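(R)-specific enoyl-CoA hydratase (Aeromonas punctata, PDB 1IQ6) catalyses the hydration of trans-2-enoyl-CoA of four to six carbons to (3R)-3-hydroxyacyl-CoA, in polyhydroxyalkanoate biosynthesis. Local coordinates at residues A25-A28 with D32-P35; K16-A21 with G55-S60. All coordinates share one frame; numbering follows the deposited sequence.

From the N terminus, strand 11-17 leads through Phe18 and the N-cap Gly19 into helix 20-30. Contact 1 (25-28 with 32-35) closes a short loop where the chain leaves that helix and turns back against it near its C-terminal end. Contact 2 (16-21 with 55-60) closes a much wider loop, from the end of strand 11-17 to the start of helix 55-68, and contact 1 is nested inside it. Their centres lie about 11 Å apart. Phe26 of segment 25-28 packs on Leu57, with Phe26 CD1 3.7 Å from Leu57 CD1, and so joins helix 20-30 to helix 55-68, while contact 1 holds the loop to helix 20-30. Both contacts also touch the second subunit.

Contact 1 (A25-A28 with D32-P35); sequences AFAA and DFNP
The loop that follows helix 20-30, which probably lines the (3R)-3-hydroxyacyl-CoA site, folds back here on the helix through Ala27 and Phe33. Phe33 lays one ring face over the carbonyl of Ala27: Ala27 O sits over that face, displaced toward the rim, and is 3.5 Å from Phe33 CZ. With CG anti to the carbonyl carbon (chi1 -58°), the ring reaches back to the helix. Phe33 CD2 lies 3.9 Å from Ala27 CB, while Phe33 CZ comes within 3.8 Å of Ala28 CA, which meets the ring obliquely. Alongside, Ala27 CA makes a CA-H...O contact with Asp32 O at 3.6 Å, bent to 127° at the hydrogen. Within the loop, Asn34 N donates to Asp32 OD1 at 3.0 Å, closing an Asx turn. The donor meets OD1 on its anti side, 31° out of the carboxylate plane, and this bond together with one between OD2 and Ser63 OG of the second subunit restrains the carboxylate at both oxygens. Asp32 O accepts from His54 NE2, just ahead of helix 55-68; Phe26, on helix 20-30, meets the His54 ring edge-to-face and packs on Met56 and Leu57 of helix 55-68.

Contact 2 (K16-A21 with G55-S60); sequences KRFGAA and GMLLAS
Phe18 presents one face of its ring to Leu57, whose branch point sits almost squarely over it: Leu57 CG is 3.9 Å from the centroid of the Phe18 ring and 10° off the normal, a CH-pi contact. The two methyls spread over neighbouring parts of the same face. Leu57 CD1 lies 3.8 Å from Phe18 CE2, and Leu57 CD2 is equally close to Phe18 CD2, so the branch lies over the centre and the CD2-CE2 side of the ring. Placing CG anti to the backbone N (chi1 174°) directs Leu57 outward from its helix to the aromatic. Leu58, next along, adds a lighter touch, with Leu58 CD2 4.0 Å from Phe18 CD1 and oblique to the ring. The interface is thus apolar and buried. Farther along the helix, Ser60 OG donates to Met56 O at 2.8 Å, in the carbonyl plane, which satisfies this buried hydroxyl. Around the contact, Val53 packs on both Phe18 and Leu58, and Leu29 of the second subunit also packs on Phe18. Met56 and Ala59 touch strand 76-84, and Leu58 reaches Val94 of strand 93-103. A long helix lying against a curved antiparallel sheet is the hallmark of the hot dog fold, to which this MaoC-like hydratase belongs; Phe18, just beyond strand 11-17, the outermost strand at one side of this chain's sheet, ties that end of the sheet to the helix.

Contact 1 (A25-A28 with D32-P35)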
loop_
_atom_site.group_PDB
_atom_site.type_symbol
_atom_site.label_atom_id
_atom_site.label_comp_id
_atom_site.label_asym_id
_atom_site.label_seq_id
_atom_site.Cartn_x
_atom_site.Cartn_y
_atom_site.Cartn_z
ATOM N N ALA B 25 -10.744 -8.708 -5.422
ATOM C CA ALA B 25 -11.269 -7.735 -4.472
ATOM C C ALA B 25 -10.335 -6.528 -4.386
ATOM O O ALA B 25 -10.789 -5.388 -4.281
ATOM C CB ALA B 25 -11.431 -8.377 -3.096
ATOM N N PHE B 26 -9.029 -6.773 -4.438
ATOM C CA PHE B 26 -8.083 -5.667 -4.367
ATOM C C PHE B 26 -8.150 -4.835 -5.640
ATOM O O PHE B 26 -8.035 -3.614 -5.592
ATOM C CB PHE B 26 -6.647 -6.158 -4.170
ATOM C CG PHE B 26 -5.662 -5.036 -3.980
ATOM C CD1 PHE B 26 -5.610 -4.339 -2.777
ATOM C CD2 PHE B 26 -4.822 -4.643 -5.021
ATOM C CE1 PHE B 26 -4.736 -3.264 -2.613
ATOM C CE2 PHE B 26 -3.946 -3.572 -4.868
ATOM C CZ PHE B 26 -3.905 -2.881 -3.660
ATOM N N ALA B 27 -8.332 -5.502 -6.775
ATOM C CA ALA B 27 -8.432 -4.803 -8.049
ATOM C C ALA B 27 -9.618 -3.838 -7.989
ATOM O O ALA B 27 -9.508 -2.683 -8.395
ATOM C CB ALA B 27 -8.621 -5.803 -9.184
ATOM N N ALA B 28 -10.747 -4.313 -7.463
ATOM C CA ALA B 28 -11.941 -3.482 -7.346
ATOM C C ALA B 28 -11.747 -2.278 -6.416
ATOM O O ALA B 28 -12.212 -1.181 -6.714
ATOM C CB ALA B 28 -13.117 -4.329 -6.864
ATOM N N ASP B 32 -7.185 -0.990 -9.900
ATOM C CA ASP B 32 -6.082 -1.509 -10.712
ATOM C C ASP B 32 -6.421 -2.865 -11.317
ATOM O O ASP B 32 -6.210 -3.911 -10.695
ATOM C CB ASP B 32 -4.795 -1.640 -9.887
ATOM C CG ASP B 32 -3.610 -2.116 -10.726
ATOM O OD1 ASP B 32 -3.791 -2.345 -11.939
ATOM O OD2 ASP B 32 -2.496 -2.253 -10.175
ATOM N N PHE B 33 -6.945 -2.841 -12.537
ATOM C CA PHE B 33 -7.308 -4.062 -13.236
ATOM C C PHE B 33 -6.253 -4.436 -14.282
ATOM O O PHE B 33 -6.571 -5.001 -15.328
ATOM C CB PHE B 33 -8.678 -3.900 -13.900
ATOM C CG PHE B 33 -9.776 -3.549 -12.937
ATOM C CD1 PHE B 33 -10.039 -2.221 -12.609
ATOM C CD2 PHE B 33 -10.531 -4.549 -12.333
ATOM C CE1 PHE B 33 -11.041 -1.893 -11.691
ATOM C CE2 PHE B 33 -11.534 -4.235 -11.414
ATOM C CZ PHE B 33 -11.789 -2.906 -11.094
ATOM N N ASN B 34 -4.996 -4.111 -13.987
ATOM C CA ASN B 34 -3.882 -4.427 -14.883
ATOM C C ASN B 34 -3.977 -5.927 -15.190
ATOM O O ASN B 34 -3.991 -6.753 -14.274
ATOM C CB ASN B 34 -2.553 -4.118 -14.176
ATOM C CG ASN B 34 -1.373 -4.035 -15.132
ATOM O OD1 ASN B 34 -1.427 -4.524 -16.256
ATOM N ND2 ASN B 34 -0.285 -3.418 -14.671
ATOM N N PRO B 35 -4.057 -6.299 -16.478
ATOM C CA PRO B 35 -4.155 -7.712 -16.858
ATOM C C PRO B 35 -3.036 -8.605 -16.319
ATOM O O PRO B 35 -3.170 -9.828 -16.297
ATOM C CB PRO B 35 -4.205 -7.661 -18.390
ATOM C CG PRO B 35 -3.533 -6.360 -18.726
ATOM C CD PRO B 35 -4.058 -5.433 -17.669
#

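Contact 2 (K16-A21 with G55-S60)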
loop_
_atom_site.group_PDB
_atom_site.type_symbol
_atom_site.label_atom_id
_atom_site.label_comp_id
_atom_site.label_asym_id
_atom_site.label_seq_id
_atom_site.Cartn_x
_atom_site.Cartn_y
_atom_site.Cartn_z
ATOM N N LYS B 16 0.107 -15.557 4.561
ATOM C CA LYS B 16 -1.191 -15.493 3.917
ATOM C C LYS B 16 -1.105 -15.844 2.446
ATOM O O LYS B 16 -0.081 -15.629 1.809
ATOM C CB LYS B 16 -1.775 -14.089 4.068
ATOM C CG LYS B 16 -3.167 -13.962 3.499
ATOM C CD LYS B 16 -3.829 -12.669 3.920
ATOM C CE LYS B 16 -5.264 -12.642 3.435
ATOM N NZ LYS B 16 -6.021 -11.489 3.983
ATOM N N ARG B 17 -2.196 -16.388 1.916
ATOM C CA ARG B 17 -2.278 -16.747 0.510
ATOM C C ARG B 17 -3.289 -15.833 -0.167
ATOM O O ARG B 17 -4.451 -15.778 0.238
ATOM C CB ARG B 17 -2.740 -18.199 0.343
ATOM C CG ARG B 17 -1.688 -19.247 0.624
ATOM C CD ARG B 17 -2.267 -20.654 0.450
ATOM N NE ARG B 17 -1.286 -21.685 0.776
ATOM C CZ ARG B 17 -0.327 -22.099 -0.044
ATOM N NH1 ARG B 17 0.523 -23.036 0.352
ATOM N NH2 ARG B 17 -0.227 -21.597 -1.268
ATOM N N PHE B 18 -2.849 -15.102 -1.182
ATOM C CA PHE B 18 -3.761 -14.238 -1.913
ATOM C C PHE B 18 -4.123 -14.982 -3.185
ATOM O O PHE B 18 -3.297 -15.115 -4.089
ATOM C CB PHE B 18 -3.107 -12.903 -2.269
ATOM C CG PHE B 18 -2.898 -11.994 -1.091
ATOM C CD1 PHE B 18 -1.613 -11.633 -0.700
ATOM C CD2 PHE B 18 -3.982 -11.479 -0.387
ATOM C CE1 PHE B 18 -1.410 -10.768 0.377
ATOM C CE2 PHE B 18 -3.787 -10.615 0.691
ATOM C CZ PHE B 18 -2.495 -10.260 1.069
ATOM N N GLY B 19 -5.352 -15.485 -3.229
ATOM C CA GLY B 19 -5.820 -16.216 -4.391
ATOM C C GLY B 19 -6.601 -15.302 -5.310
ATOM O O GLY B 19 -6.675 -14.095 -5.080
ATOM N N ALA B 20 -7.204 -15.881 -6.342
ATOM C CA ALA B 20 -7.973 -15.113 -7.314
ATOM C C ALA B 20 -9.033 -14.192 -6.713
ATOM O O ALA B 20 -9.190 -13.052 -7.153
ATOM C CB ALA B 20 -8.629 -16.067 -8.313
ATOM N N ALA B 21 -9.765 -14.678 -5.718
ATOM C CA ALA B 21 -10.810 -13.873 -5.100
ATOM C C ALA B 21 -10.244 -12.643 -4.404
ATOM O O ALA B 21 -10.803 -11.550 -4.502
ATOM C CB ALA B 21 -11.608 -14.719 -4.107
ATOM N N GLY B 55 1.596 -5.739 -6.099
ATOM C CA GLY B 55 2.598 -5.447 -5.090
ATOM C C GLY B 55 1.983 -4.659 -3.944
ATOM O O GLY B 55 2.339 -4.851 -2.780
ATOM N N MET B 56 1.045 -3.768 -4.256
ATOM C CA MET B 56 0.422 -2.974 -3.207
ATOM C C MET B 56 -0.528 -3.785 -2.318
ATOM O O MET B 56 -0.889 -3.346 -1.224
ATOM C CB MET B 56 -0.279 -1.748 -3.800
ATOM C CG MET B 56 0.691 -0.642 -4.251
ATOM S SD MET B 56 1.741 0.064 -2.927
ATOM C CE MET B 56 0.599 1.267 -2.247
ATOM N N LEU B 57 -0.944 -4.961 -2.786
ATOM C CA LEU B 57 -1.786 -5.824 -1.963
ATOM C C LEU B 57 -0.824 -6.523 -0.989
ATOM O O LEU B 57 -1.109 -6.630 0.205
ATOM C CB LEU B 57 -2.539 -6.856 -2.822
ATOM C CG LEU B 57 -3.345 -7.923 -2.059
ATOM C CD1 LEU B 57 -4.244 -7.273 -1.019
ATOM C CD2 LEU B 57 -4.173 -8.741 -3.052
ATOM N N LEU B 58 0.318 -6.980 -1.502
ATOM C CA LEU B 58 1.314 -7.627 -0.649
ATOM C C LEU B 58 1.728 -6.655 0.460
ATOM O O LEU B 58 1.774 -7.016 1.634
ATOM C CB LEU B 58 2.557 -8.010 -1.461
ATOM C CG LEU B 58 2.414 -8.996 -2.621
ATOM C CD1 LEU B 58 3.746 -9.151 -3.353
ATOM C CD2 LEU B 58 1.941 -10.330 -2.078
ATOM N N ALA B 59 2.004 -5.410 0.075
ATOM C CA ALA B 59 2.439 -4.392 1.027
ATOM C C ALA B 59 1.398 -4.060 2.087
ATOM O O ALA B 59 1.740 -3.613 3.180
ATOM C CB ALA B 59 2.843 -3.126 0.284
ATOM N N SER B 60 0.127 -4.279 1.767
ATOM C CA SER B 60 -0.941 -3.989 2.717
ATOM C C SER B 60 -0.870 -4.857 3.974
ATOM O O SER B 60 -1.414 -4.490 5.016
ATOM C CB SER B 60 -2.303 -4.148 2.037
ATOM O OG SER B 60 -2.469 -3.162 1.027
#